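Local coordinates for prolyl oligopeptidase (Novosphingobium capsulatum, PDB 1YR2), which probably acts as a serine protease that cleaves oligopeptides after proline and, less readily, after alanine, at residues 120-125 against 135-140; 114-119 against 418-423; 149-154 against 192-197. All coordinates share one frame; numbering follows the deposited sequence.

Contact 1. Residues 120-125 against 135-140; sequences SVFYSW and LLVRPA
Four backbone hydrogen bonds tie 120-125 to 135-140 as antiparallel neighbours, arranged as two reciprocal pairs, V121 with R138 and Y123 with L136. V121 N meets R138 O at 3.0 Å, almost straight (172° at the hydrogen), whereas L136 N approaches Y123 O (2.9 Å) from above the carbonyl plane. At the one non-hydrogen-bonded pair between them, F122 with V137, CA-H...O contacts fill in: F122 CA lies 3.3 Å from L136 O, and V137 CA turns to V121 O.

CH-pi contacts mark both faces of the sheet, where flat rings suit their places by offering a face to aliphatic CH groups across the strand pair. On one, V137 CG2, anti to its backbone N, stands over the F122 ring, offset toward the rim and 3.7 Å from CE2. On the other, L136 CB sits over the Y123 ring, 3.9 Å from CZ. The crowded first torsion of Y123 (chi1 56°) puts the ring across L136.

An apolar contact sets V121 CG1 3.6 Å from R138 CG, a beta-branched residue against the arginine's CG methylene. R138 crosses Y123 at about a right angle, the ring over one face of the guanidinium (planes 56° apart); R138 NH1 is held by a salt bridge to E448 and a hydrogen bond to the T146 carbonyl. The two strands, consecutive in the chain, form a beta hairpin, the middle of a four-stranded propeller blade.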
ATOM      1  N   SER A 120      31.866   3.796  -3.316  1.00 13.86           N
ATOM      2  CA  SER A 120      30.789   4.736  -3.040  1.00 13.25           C
ATOM      3  C   SER A 120      29.477   4.036  -2.675  1.00 13.37           C
ATOM      4  O   SER A 120      29.184   2.900  -3.075  1.00 12.19           O
ATOM      5  CB  SER A 120      30.566   5.662  -4.261  1.00 14.01           C
ATOM      6  OG  SER A 120      31.659   6.517  -4.516  1.00 14.92           O
ATOM      7  N   VAL A 121      28.658   4.759  -1.917  1.00 12.18           N
ATOM      8  CA  VAL A 121      27.289   4.365  -1.671  1.00 11.91           C
ATOM      9  C   VAL A 121      26.358   5.483  -2.195  1.00 11.24           C
ATOM     10  O   VAL A 121      26.625   6.663  -1.969  1.00 11.72           O
ATOM     11  CB  VAL A 121      27.060   4.031  -0.170  1.00 13.72           C
ATOM     12  CG1 VAL A 121      27.301   5.199   0.706  1.00 15.09           C
ATOM     13  CG2 VAL A 121      25.657   3.509   0.072  1.00 12.89           C
ATOM     14  N   PHE A 122      25.270   5.088  -2.848  1.00 10.03           N
ATOM     15  CA  PHE A 122      24.282   5.955  -3.514  1.00 10.24           C
ATOM     16  C   PHE A 122      22.903   5.714  -2.900  1.00  9.77           C
ATOM     17  O   PHE A 122      22.515   4.563  -2.671  1.00 10.87           O
ATOM     18  CB  PHE A 122      24.181   5.675  -5.036  1.00 11.04           C
ATOM     19  CG  PHE A 122      25.494   5.730  -5.769  1.00 10.04           C
ATOM     20  CD1 PHE A 122      26.384   4.685  -5.731  1.00 11.38           C
ATOM     21  CD2 PHE A 122      25.822   6.847  -6.526  1.00 11.30           C
ATOM     22  CE1 PHE A 122      27.595   4.735  -6.415  1.00 13.03           C
ATOM     23  CE2 PHE A 122      27.002   6.888  -7.235  1.00 10.15           C
ATOM     24  CZ  PHE A 122      27.904   5.882  -7.175  1.00 11.70           C
ATOM     25  N   TYR A 123      22.200   6.797  -2.587  1.00 10.43           N
ATOM     26  CA  TYR A 123      20.869   6.673  -1.999  1.00 10.24           C
ATOM     27  C   TYR A 123      20.082   7.949  -2.193  1.00 10.81           C
ATOM     28  O   TYR A 123      20.618   9.032  -2.183  1.00 10.19           O
ATOM     29  CB  TYR A 123      20.957   6.294  -0.497  1.00 10.53           C
ATOM     30  CG  TYR A 123      21.797   7.275   0.305  1.00  9.70           C
ATOM     31  CD1 TYR A 123      23.163   7.227   0.247  1.00 12.05           C
ATOM     32  CD2 TYR A 123      21.203   8.272   1.056  1.00 10.11           C
ATOM     33  CE1 TYR A 123      23.956   8.096   0.950  1.00 12.38           C
ATOM     34  CE2 TYR A 123      21.977   9.174   1.764  1.00 11.97           C
ATOM     35  CZ  TYR A 123      23.364   9.091   1.685  1.00 14.24           C
ATOM     36  OH  TYR A 123      24.162   9.982   2.349  1.00 12.99           O
ATOM     37  N   SER A 124      18.786   7.802  -2.401  1.00 10.60           N
ATOM     38  CA  SER A 124      17.893   8.945  -2.425  1.00 10.41           C
ATOM     39  C   SER A 124      17.686   9.496  -0.983  1.00 10.72           C
ATOM     40  O   SER A 124      17.773   8.730  -0.011  1.00 10.45           O
ATOM     41  CB  SER A 124      16.584   8.551  -3.126  1.00 10.86           C
ATOM     42  OG  SER A 124      15.754   7.781  -2.297  1.00 12.06           O
ATOM     43  N   TRP A 125      17.396  10.796  -0.885  1.00 10.25           N
ATOM     44  CA  TRP A 125      17.053  11.457   0.345  1.00  9.95           C
ATOM     45  C   TRP A 125      16.113  12.596   0.060  1.00 10.81           C
ATOM     46  O   TRP A 125      16.330  13.342  -0.862  1.00 10.39           O
ATOM     47  CB  TRP A 125      18.276  11.991   1.073  1.00  9.03           C
ATOM     48  CG  TRP A 125      17.972  12.635   2.353  1.00 10.43           C
ATOM     49  CD1 TRP A 125      17.740  12.029   3.517  1.00 12.29           C
ATOM     50  CD2 TRP A 125      17.890  14.038   2.612  1.00 11.73           C
ATOM     51  NE1 TRP A 125      17.478  12.943   4.507  1.00 12.27           N
ATOM     52  CE2 TRP A 125      17.590  14.193   3.979  1.00 11.04           C
ATOM     53  CE3 TRP A 125      18.058  15.196   1.827  1.00 15.13           C
ATOM     54  CZ2 TRP A 125      17.470  15.437   4.586  1.00 15.87           C
ATOM     55  CZ3 TRP A 125      17.928  16.415   2.419  1.00 15.11           C
ATOM     56  CH2 TRP A 125      17.640  16.542   3.788  1.00 14.83           C
ATOM     57  N   LEU A 135      19.444  12.652  -5.166  1.00 11.87           N
ATOM     58  CA  LEU A 135      20.344  11.491  -5.155  1.00 11.36           C
ATOM     59  C   LEU A 135      21.640  11.976  -4.516  1.00  9.80           C
ATOM     60  O   LEU A 135      22.317  12.889  -5.034  1.00  9.69           O
ATOM     61  CB  LEU A 135      20.620  10.985  -6.569  1.00 10.85           C
ATOM     62  CG  LEU A 135      21.478   9.700  -6.581  1.00 11.88           C
ATOM     63  CD1 LEU A 135      20.859   8.629  -5.777  1.00 12.58           C
ATOM     64  CD2 LEU A 135      21.735   9.303  -8.042  1.00 15.36           C
ATOM     65  N   LEU A 136      21.939  11.353  -3.398  1.00 10.88           N
ATOM     66  CA  LEU A 136      23.175  11.544  -2.656  1.00 10.06           C
ATOM     67  C   LEU A 136      24.163  10.418  -2.837  1.00 10.19           C
ATOM     68  O   LEU A 136      23.828   9.250  -3.141  1.00 10.57           O
ATOM     69  CB  LEU A 136      22.888  11.668  -1.154  1.00  9.51           C
ATOM     70  CG  LEU A 136      21.862  12.707  -0.746  1.00 12.60           C
ATOM     71  CD1 LEU A 136      21.957  12.909   0.712  1.00 14.34           C
ATOM     72  CD2 LEU A 136      22.051  13.989  -1.502  1.00 16.25           C
ATOM     73  N   VAL A 137      25.422  10.784  -2.640  1.00 10.56           N
ATOM     74  CA  VAL A 137      26.509   9.837  -2.725  1.00 11.06           C
ATOM     75  C   VAL A 137      27.521  10.156  -1.646  1.00 10.47           C
ATOM     76  O   VAL A 137      27.734  11.307  -1.267  1.00  7.78           O
ATOM     77  CB  VAL A 137      27.202   9.912  -4.109  1.00 11.53           C
ATOM     78  CG1 VAL A 137      27.844  11.286  -4.329  1.00 12.15           C
ATOM     79  CG2 VAL A 137      28.220   8.796  -4.260  1.00 12.98           C
ATOM     80  N   ARG A 138      28.165   9.149  -1.121  1.00  9.20           N
ATOM     81  CA  ARG A 138      29.275   9.394  -0.197  1.00 11.69           C
ATOM     82  C   ARG A 138      30.239   8.212  -0.211  1.00 11.11           C
ATOM     83  O   ARG A 138      29.904   7.181  -0.779  1.00 11.56           O
ATOM     84  CB  ARG A 138      28.734   9.680   1.199  1.00 12.47           C
ATOM     85  CG  ARG A 138      28.194   8.438   1.929  1.00 15.74           C
ATOM     86  CD  ARG A 138      27.596   8.778   3.343  1.00 16.03           C
ATOM     87  NE  ARG A 138      27.071   7.553   3.949  1.00 12.81           N
ATOM     88  CZ  ARG A 138      26.060   7.497   4.763  1.00 12.34           C
ATOM     89  NH1 ARG A 138      25.462   8.598   5.170  1.00 12.21           N
ATOM     90  NH2 ARG A 138      25.663   6.340   5.230  1.00 13.36           N
ATOM     91  N   PRO A 139      31.441   8.322   0.341  1.00 12.34           N
ATOM     92  CA  PRO A 139      32.313   7.140   0.385  1.00 12.95           C
ATOM     93  C   PRO A 139      31.667   5.971   1.147  1.00 14.44           C
ATOM     94  O   PRO A 139      30.987   6.181   2.156  1.00 13.79           O
ATOM     95  CB  PRO A 139      33.588   7.656   1.085  1.00 13.11           C
ATOM     96  CG  PRO A 139      33.550   9.165   0.802  1.00 14.85           C
ATOM     97  CD  PRO A 139      32.086   9.509   0.947  1.00 13.52           C
ATOM     98  N   ALA A 140      31.914   4.757   0.673  1.00 16.33           N
ATOM     99  CA  ALA A 140      31.299   3.555   1.217  1.00 19.76           C
ATOM    100  C   ALA A 140      31.662   3.347   2.662  1.00 21.69           C
ATOM    101  O   ALA A 140      30.877   2.785   3.395  1.00 25.44           O
ATOM    102  CB  ALA A 140      31.692   2.314   0.401  1.00 19.67           C
TER

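Contact 2. Residues 114-119 against 418-423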
ATOM      1  N   PRO A 114      19.996   2.067  -0.104  1.00 12.13           N
ATOM      2  CA  PRO A 114      21.286   2.381  -0.697  1.00 11.73           C
ATOM      3  C   PRO A 114      21.871   1.321  -1.623  1.00 12.99           C
ATOM      4  O   PRO A 114      21.636   0.131  -1.428  1.00 14.10           O
ATOM      5  CB  PRO A 114      22.162   2.588   0.505  1.00 12.49           C
ATOM      6  CG  PRO A 114      21.567   1.866   1.564  1.00 13.23           C
ATOM      7  CD  PRO A 114      20.106   1.772   1.328  1.00 11.15           C
ATOM      8  N   GLN A 115      22.623   1.770  -2.611  1.00 11.79           N
ATOM      9  CA  GLN A 115      23.344   0.915  -3.551  1.00 11.83           C
ATOM     10  C   GLN A 115      24.823   1.187  -3.365  1.00 12.02           C
ATOM     11  O   GLN A 115      25.265   2.330  -3.484  1.00 11.49           O
ATOM     12  CB  GLN A 115      22.933   1.205  -4.991  1.00 11.21           C
ATOM     13  CG  GLN A 115      21.502   0.865  -5.301  1.00 15.93           C
ATOM     14  CD  GLN A 115      21.225  -0.640  -5.236  1.00 17.81           C
ATOM     15  OE1 GLN A 115      22.124  -1.466  -5.459  1.00 24.82           O
ATOM     16  NE2 GLN A 115      19.986  -0.995  -4.948  1.00 22.58           N
ATOM     17  N   ARG A 116      25.579   0.152  -3.045  1.00 12.72           N
ATOM     18  CA  ARG A 116      27.056   0.257  -2.928  1.00 14.47           C
ATOM     19  C   ARG A 116      27.709  -0.220  -4.229  1.00 13.94           C
ATOM     20  O   ARG A 116      27.408  -1.317  -4.707  1.00 13.92           O
ATOM     21  CB  ARG A 116      27.516  -0.598  -1.768  1.00 15.09           C
ATOM     22  CG  ARG A 116      27.019  -0.081  -0.419  1.00 22.22           C
ATOM     23  CD  ARG A 116      27.266  -1.036   0.791  1.00 29.09           C
ATOM     24  NE  ARG A 116      27.298  -0.228   2.003  1.00 35.95           N
ATOM     25  CZ  ARG A 116      28.405   0.184   2.626  1.00 38.08           C
ATOM     26  NH1 ARG A 116      29.616  -0.164   2.213  1.00 35.66           N
ATOM     27  NH2 ARG A 116      28.275   0.936   3.718  1.00 43.03           N
ATOM     28  N   ARG A 117      28.521   0.635  -4.852  1.00 12.49           N
ATOM     29  CA  ARG A 117      29.312   0.236  -6.001  1.00 13.24           C
ATOM     30  C   ARG A 117      30.694   0.869  -5.840  1.00 13.75           C
ATOM     31  O   ARG A 117      30.821   2.062  -5.570  1.00 12.86           O
ATOM     32  CB  ARG A 117      28.684   0.662  -7.331  1.00 13.42           C
ATOM     33  CG  ARG A 117      27.291   0.150  -7.629  1.00 12.52           C
ATOM     34  CD  ARG A 117      27.209  -1.381  -7.899  1.00 13.22           C
ATOM     35  NE  ARG A 117      25.865  -1.674  -8.319  1.00 16.12           N
ATOM     36  CZ  ARG A 117      24.870  -1.885  -7.485  1.00 19.38           C
ATOM     37  NH1 ARG A 117      25.094  -1.955  -6.175  1.00 15.46           N
ATOM     38  NH2 ARG A 117      23.664  -2.110  -7.959  1.00 20.88           N
ATOM     39  N   GLY A 118      31.729   0.052  -5.999  1.00 13.62           N
ATOM     40  CA  GLY A 118      33.101   0.518  -5.839  1.00 14.31           C
ATOM     41  C   GLY A 118      33.366   1.114  -4.481  1.00 14.14           C
ATOM     42  O   GLY A 118      33.101   0.495  -3.457  1.00 15.56           O
ATOM     43  N   ALA A 119      33.830   2.340  -4.499  1.00 14.57           N
ATOM     44  CA  ALA A 119      34.199   3.082  -3.308  1.00 15.55           C
ATOM     45  C   ALA A 119      33.060   3.922  -2.747  1.00 14.56           C
ATOM     46  O   ALA A 119      33.263   4.655  -1.786  1.00 14.36           O
ATOM     47  CB  ALA A 119      35.371   3.973  -3.610  1.00 15.81           C
ATOM     48  N   ASP A 418      28.846  -9.158  -0.969  1.00 21.71           N
ATOM     49  CA  ASP A 418      28.900  -7.944  -0.160  1.00 21.04           C
ATOM     50  C   ASP A 418      28.304  -8.250   1.232  1.00 19.77           C
ATOM     51  O   ASP A 418      27.188  -8.787   1.323  1.00 19.54           O
ATOM     52  CB  ASP A 418      28.085  -6.856  -0.884  1.00 21.47           C
ATOM     53  CG  ASP A 418      28.259  -5.475  -0.301  1.00 26.92           C
ATOM     54  OD1 ASP A 418      28.584  -5.336   0.903  1.00 28.78           O
ATOM     55  OD2 ASP A 418      28.057  -4.446  -1.011  1.00 32.11           O
ATOM     56  N   ARG A 419      28.983  -7.847   2.300  1.00 18.86           N
ATOM     57  CA  ARG A 419      28.508  -8.089   3.664  1.00 20.59           C
ATOM     58  C   ARG A 419      27.476  -7.069   4.172  1.00 20.25           C
ATOM     59  O   ARG A 419      26.893  -7.280   5.209  1.00 21.98           O
ATOM     60  CB  ARG A 419      29.690  -8.138   4.622  1.00 22.98           C
ATOM     61  CG  ARG A 419      30.351  -6.790   4.921  1.00 27.19           C
ATOM     62  CD  ARG A 419      31.763  -6.961   5.438  1.00 37.41           C
ATOM     63  NE  ARG A 419      32.577  -5.747   5.363  1.00 43.10           N
ATOM     64  CZ  ARG A 419      33.738  -5.595   6.002  1.00 48.87           C
ATOM     65  NH1 ARG A 419      34.234  -6.580   6.756  1.00 50.28           N
ATOM     66  NH2 ARG A 419      34.424  -4.459   5.891  1.00 51.74           N
ATOM     67  N   HIS A 420      27.262  -5.978   3.438  1.00 17.62           N
ATOM     68  CA  HIS A 420      26.320  -4.925   3.822  1.00 17.54           C
ATOM     69  C   HIS A 420      25.088  -5.113   2.956  1.00 15.57           C
ATOM     70  O   HIS A 420      25.167  -5.103   1.710  1.00 13.69           O
ATOM     71  CB  HIS A 420      26.913  -3.532   3.595  1.00 19.03           C
ATOM     72  CG  HIS A 420      28.087  -3.245   4.468  1.00 22.64           C
ATOM     73  ND1 HIS A 420      28.034  -3.380   5.841  1.00 32.58           N
ATOM     74  CD2 HIS A 420      29.365  -2.924   4.164  1.00 27.15           C
ATOM     75  CE1 HIS A 420      29.232  -3.128   6.348  1.00 31.26           C
ATOM     76  NE2 HIS A 420      30.050  -2.833   5.350  1.00 30.03           N
ATOM     77  N   ALA A 421      23.975  -5.392   3.605  1.00 13.34           N
ATOM     78  CA  ALA A 421      22.678  -5.398   2.936  1.00 13.21           C
ATOM     79  C   ALA A 421      21.689  -4.489   3.672  1.00 11.82           C
ATOM     80  O   ALA A 421      21.980  -3.995   4.755  1.00 12.72           O
ATOM     81  CB  ALA A 421      22.149  -6.820   2.842  1.00 12.66           C
ATOM     82  N   TYR A 422      20.541  -4.250   3.067  1.00 11.78           N
ATOM     83  CA  TYR A 422      19.547  -3.277   3.563  1.00 10.93           C
ATOM     84  C   TYR A 422      18.160  -3.816   3.251  1.00 11.89           C
ATOM     85  O   TYR A 422      17.968  -4.472   2.227  1.00 11.59           O
ATOM     86  CB  TYR A 422      19.740  -1.919   2.889  1.00 10.53           C
ATOM     87  CG  TYR A 422      21.147  -1.432   3.097  1.00 10.03           C
ATOM     88  CD1 TYR A 422      21.497  -0.737   4.249  1.00  8.29           C
ATOM     89  CD2 TYR A 422      22.168  -1.821   2.223  1.00 10.73           C
ATOM     90  CE1 TYR A 422      22.839  -0.347   4.497  1.00 10.55           C
ATOM     91  CE2 TYR A 422      23.489  -1.471   2.450  1.00 12.56           C
ATOM     92  CZ  TYR A 422      23.821  -0.748   3.596  1.00 15.79           C
ATOM     93  OH  TYR A 422      25.131  -0.420   3.809  1.00 14.27           O
ATOM     94  N   LEU A 423      17.209  -3.527   4.128  1.00 12.11           N
ATOM     95  CA  LEU A 423      15.823  -3.982   4.015  1.00 13.92           C
ATOM     96  C   LEU A 423      14.919  -2.807   4.366  1.00 13.35           C
ATOM     97  O   LEU A 423      15.147  -2.132   5.374  1.00 15.10           O
ATOM     98  CB  LEU A 423      15.612  -5.150   5.007  1.00 15.39           C
ATOM     99  CG  LEU A 423      14.303  -5.886   5.136  1.00 19.40           C
ATOM    100  CD1 LEU A 423      13.949  -6.477   3.802  1.00 23.62           C
ATOM    101  CD2 LEU A 423      14.486  -7.079   6.056  1.00 22.99           C
TER
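The hydroxyl of Y422 is held by one clear hydrogen bond, in which R116 NE donates to Y422 OH at 2.8 Å. The bond is bent, 143° at the hydrogen, and the oxygen lies 26° out of the guanidinium plane, near the group's edge. R116 NH2 lies 3.4 Å from the same Y422 OH. An arginine suits this place because its chain, extended from CG to NE, spans the gap and brings a guanidinium nearly parallel to the tyrosine ring.

H420 approaches over a face of that guanidinium, with CD2 3.4 Å from R116 NH1, but the planes are 42° apart, so the groups do not stack. H420 is placed by an Asx turn: D418 OD1 accepts from H420 N at 2.9 Å. The other oxygen, D418 OD2, forms a salt bridge with R415 and lies 3.9 Å from R116 CD.

P114 makes the apolar half. Its CG stands over the centre of the Y422 ring, 3.6 Å from the centroid, a CH-pi contact that suits proline, whose ring presents CH groups to the aromatic face. An alanine in place of Y422 removes ring and hydroxyl, and would probably leave P114 loosely packed and the R116 guanidinium less firmly placed.

W447 meets the Y422 ring edge-to-face. Strand 110-117, at one edge of its sheet, packs by its side chains on strand 421-427 and on 408-413, whose S413 hydroxyl is hydrogen-bonded to P114 O.

Contact 3. Residues 149-154 against 192-197; sequences RVLLDP and KFVGVA
R149 reaches out end-on, its guanidinium edge turned to a single carbonyl oxygen. Both terminal nitrogens donate to V196 O: R149 NH1 at 2.8 Å, nearly along the C=O axis, and R149 NH2 at 3.1 Å from above the carbonyl plane. The oxygen lies within about 9° of the guanidinium plane, so this fork fixes the rotation of the group. A bend at chi3 (52°) turns the otherwise extended chain to it, and the A197 carbonyl oxygen lies over one face of the group. Arginine suits the place, being long and carrying two terminal nitrogens that can donate to one oxygen.

Beside it, L151 crosses V194 obliquely. With CG anti to the backbone N, L151 points CD1 at V194 CG1, 4.1 Å away, while its CD2 faces V196 CG2 at 4.4 Å. L152 adds a looser touch, CD2 4.4 Å from V194 CG1. Branched aliphatic residues fit here, packing together without leaving polar atoms to satisfy. L151 and L152 face L135 in a classic beta bulge, which lets consecutive leucines serve this surface. A loose apolar patch and a polar fork join adjacent beta-propeller blades, outermost strand 149-152 of one against the end of 188-195, third strand of the next.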
ATOM      1  N   ARG A 149      26.828  13.889  -0.327  1.00 13.56           N
ATOM      2  CA  ARG A 149      26.986  14.928  -1.345  1.00 14.40           C
ATOM      3  C   ARG A 149      25.843  14.805  -2.356  1.00 14.25           C
ATOM      4  O   ARG A 149      25.472  13.693  -2.759  1.00 13.59           O
ATOM      5  CB  ARG A 149      28.353  14.754  -2.019  1.00 13.78           C
ATOM      6  CG  ARG A 149      28.555  15.553  -3.274  1.00 16.66           C
ATOM      7  CD  ARG A 149      29.964  15.524  -3.778  1.00 18.28           C
ATOM      8  NE  ARG A 149      30.534  14.162  -3.922  1.00 15.60           N
ATOM      9  CZ  ARG A 149      30.607  13.470  -5.063  1.00 13.15           C
ATOM     10  NH1 ARG A 149      30.069  13.946  -6.188  1.00 15.47           N
ATOM     11  NH2 ARG A 149      31.208  12.275  -5.066  1.00 17.14           N
ATOM     12  N   VAL A 150      25.262  15.934  -2.745  1.00 13.99           N
ATOM     13  CA  VAL A 150      24.214  15.925  -3.740  1.00 15.07           C
ATOM     14  C   VAL A 150      24.806  15.646  -5.114  1.00 15.26           C
ATOM     15  O   VAL A 150      25.570  16.426  -5.662  1.00 14.08           O
ATOM     16  CB  VAL A 150      23.452  17.232  -3.765  1.00 16.07           C
ATOM     17  CG1 VAL A 150      22.419  17.244  -4.896  1.00 16.06           C
ATOM     18  CG2 VAL A 150      22.823  17.476  -2.373  1.00 17.53           C
ATOM     19  N   LEU A 151      24.428  14.510  -5.660  1.00 14.66           N
ATOM     20  CA  LEU A 151      24.820  14.070  -6.976  1.00 13.80           C
ATOM     21  C   LEU A 151      23.805  14.501  -8.026  1.00 14.46           C
ATOM     22  O   LEU A 151      24.216  15.010  -9.059  1.00 12.88           O
ATOM     23  CB  LEU A 151      25.006  12.546  -6.982  1.00 15.09           C
ATOM     24  CG  LEU A 151      25.577  11.968  -8.274  1.00 14.86           C
ATOM     25  CD1 LEU A 151      26.943  12.600  -8.678  1.00 16.15           C
ATOM     26  CD2 LEU A 151      25.721  10.457  -8.130  1.00 16.68           C
ATOM     27  N   LEU A 152      22.509  14.275  -7.794  1.00 13.62           N
ATOM     28  CA  LEU A 152      21.455  14.910  -8.588  1.00 15.27           C
ATOM     29  C   LEU A 152      20.441  15.609  -7.705  1.00 15.46           C
ATOM     30  O   LEU A 152      20.061  15.091  -6.661  1.00 13.74           O
ATOM     31  CB  LEU A 152      20.716  13.879  -9.451  1.00 14.61           C
ATOM     32  CG  LEU A 152      21.525  12.955 -10.365  1.00 17.25           C
ATOM     33  CD1 LEU A 152      20.636  11.821 -10.857  1.00 18.02           C
ATOM     34  CD2 LEU A 152      22.074  13.776 -11.495  1.00 19.13           C
ATOM     35  N   ASP A 153      20.022  16.815  -8.105  1.00 16.38           N
ATOM     36  CA  ASP A 153      18.908  17.478  -7.466  1.00 16.92           C
ATOM     37  C   ASP A 153      17.837  17.854  -8.492  1.00 17.71           C
ATOM     38  O   ASP A 153      17.861  18.937  -9.068  1.00 18.63           O
ATOM     39  CB  ASP A 153      19.338  18.706  -6.708  1.00 18.22           C
ATOM     40  CG  ASP A 153      18.218  19.236  -5.820  1.00 19.09           C
ATOM     41  OD1 ASP A 153      17.038  18.854  -6.036  1.00 20.26           O
ATOM     42  OD2 ASP A 153      18.427  19.981  -4.850  1.00 19.85           O
ATOM     43  N   PRO A 154      16.884  16.970  -8.695  1.00 18.16           N
ATOM     44  CA  PRO A 154      15.876  17.171  -9.741  1.00 19.52           C
ATOM     45  C   PRO A 154      15.003  18.411  -9.528  1.00 20.56           C
ATOM     46  O   PRO A 154      14.494  18.954 -10.511  1.00 22.31           O
ATOM     47  CB  PRO A 154      15.063  15.899  -9.690  1.00 18.78           C
ATOM     48  CG  PRO A 154      15.875  14.942  -8.925  1.00 19.73           C
ATOM     49  CD  PRO A 154      16.699  15.702  -7.983  1.00 17.93           C
ATOM     50  N   LYS A 192      20.690  10.103 -19.377  1.00 12.47           N
ATOM     51  CA  LYS A 192      21.848  11.005 -19.276  1.00 14.04           C
ATOM     52  C   LYS A 192      22.829  10.337 -18.301  1.00 14.92           C
ATOM     53  O   LYS A 192      22.508   9.356 -17.627  1.00 11.89           O
ATOM     54  CB  LYS A 192      21.412  12.345 -18.703  1.00 15.43           C
ATOM     55  CG  LYS A 192      20.531  13.138 -19.627  1.00 18.92           C
ATOM     56  CD  LYS A 192      20.173  14.489 -19.073  1.00 22.30           C
ATOM     57  CE  LYS A 192      19.047  15.079 -19.895  1.00 24.77           C
ATOM     58  NZ  LYS A 192      18.789  16.499 -19.577  1.00 28.64           N
ATOM     59  N   PHE A 193      24.013  10.897 -18.203  1.00 15.45           N
ATOM     60  CA  PHE A 193      25.063  10.316 -17.389  1.00 16.17           C
ATOM     61  C   PHE A 193      25.788  11.455 -16.641  1.00 17.46           C
ATOM     62  O   PHE A 193      25.992  12.557 -17.160  1.00 16.72           O
ATOM     63  CB  PHE A 193      26.059   9.546 -18.280  1.00 15.20           C
ATOM     64  CG  PHE A 193      25.456   8.418 -19.095  1.00 16.39           C
ATOM     65  CD1 PHE A 193      24.833   8.657 -20.315  1.00 13.44           C
ATOM     66  CD2 PHE A 193      25.537   7.087 -18.638  1.00 16.20           C
ATOM     67  CE1 PHE A 193      24.271   7.629 -21.035  1.00 14.32           C
ATOM     68  CE2 PHE A 193      25.029   6.051 -19.366  1.00 13.54           C
ATOM     69  CZ  PHE A 193      24.391   6.286 -20.558  1.00 14.68           C
ATOM     70  N   VAL A 194      26.246  11.138 -15.434  1.00 17.94           N
ATOM     71  CA  VAL A 194      27.089  12.035 -14.662  1.00 17.38           C
ATOM     72  C   VAL A 194      28.322  11.244 -14.169  1.00 16.51           C
ATOM     73  O   VAL A 194      28.263  10.025 -13.942  1.00 14.61           O
ATOM     74  CB  VAL A 194      26.259  12.639 -13.510  1.00 18.09           C
ATOM     75  CG1 VAL A 194      25.796  11.590 -12.531  1.00 19.64           C
ATOM     76  CG2 VAL A 194      26.983  13.689 -12.787  1.00 22.75           C
ATOM     77  N   GLY A 195      29.463  11.926 -14.110  1.00 14.84           N
ATOM     78  CA  GLY A 195      30.651  11.393 -13.475  1.00 14.39           C
ATOM     79  C   GLY A 195      30.501  11.578 -11.984  1.00 13.45           C
ATOM     80  O   GLY A 195      30.136  12.630 -11.474  1.00 12.46           O
ATOM     81  N   VAL A 196      30.768  10.534 -11.251  1.00 12.39           N
ATOM     82  CA  VAL A 196      30.443  10.551  -9.852  1.00 13.30           C
ATOM     83  C   VAL A 196      31.435  11.382  -9.034  1.00 14.55           C
ATOM     84  O   VAL A 196      31.020  12.111  -8.120  1.00 13.69           O
ATOM     85  CB  VAL A 196      30.346   9.118  -9.307  1.00 12.38           C
ATOM     86  CG1 VAL A 196      30.189   9.118  -7.831  1.00 14.32           C
ATOM     87  CG2 VAL A 196      29.150   8.373  -9.955  1.00 13.20           C
ATOM     88  N   ALA A 197      32.736  11.254  -9.324  1.00 15.97           N
ATOM     89  CA  ALA A 197      33.778  11.968  -8.569  1.00 17.85           C
ATOM     90  C   ALA A 197      33.491  13.470  -8.525  1.00 18.72           C
ATOM     91  O   ALA A 197      33.536  14.078  -7.452  1.00 19.41           O
ATOM     92  CB  ALA A 197      35.174  11.723  -9.175  1.00 18.72           C
TER

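Contact 1 forms the middle of one propeller blade, and contacts 2 and 3 connect that blade to two others. The centre of contact 1 is about 10 Å from that of contact 2 and of contact 3, while the centres of contacts 2 and 3 are about 18 Å apart and their nearest atoms about 7 Å. Backbone bonds carry the sheet across: F122 O to Q115 N at 2.8 Å joins contact 1 to contact 2, and L135 O to L151 N at 2.7 Å joins it to contact 3. Contact 2 pairs the first blade with the last, closing the ring by side chains, consistent with this family's unlaced propeller. All three lie apart from the alpha/beta-hydrolase domain that carries catalysis in this family.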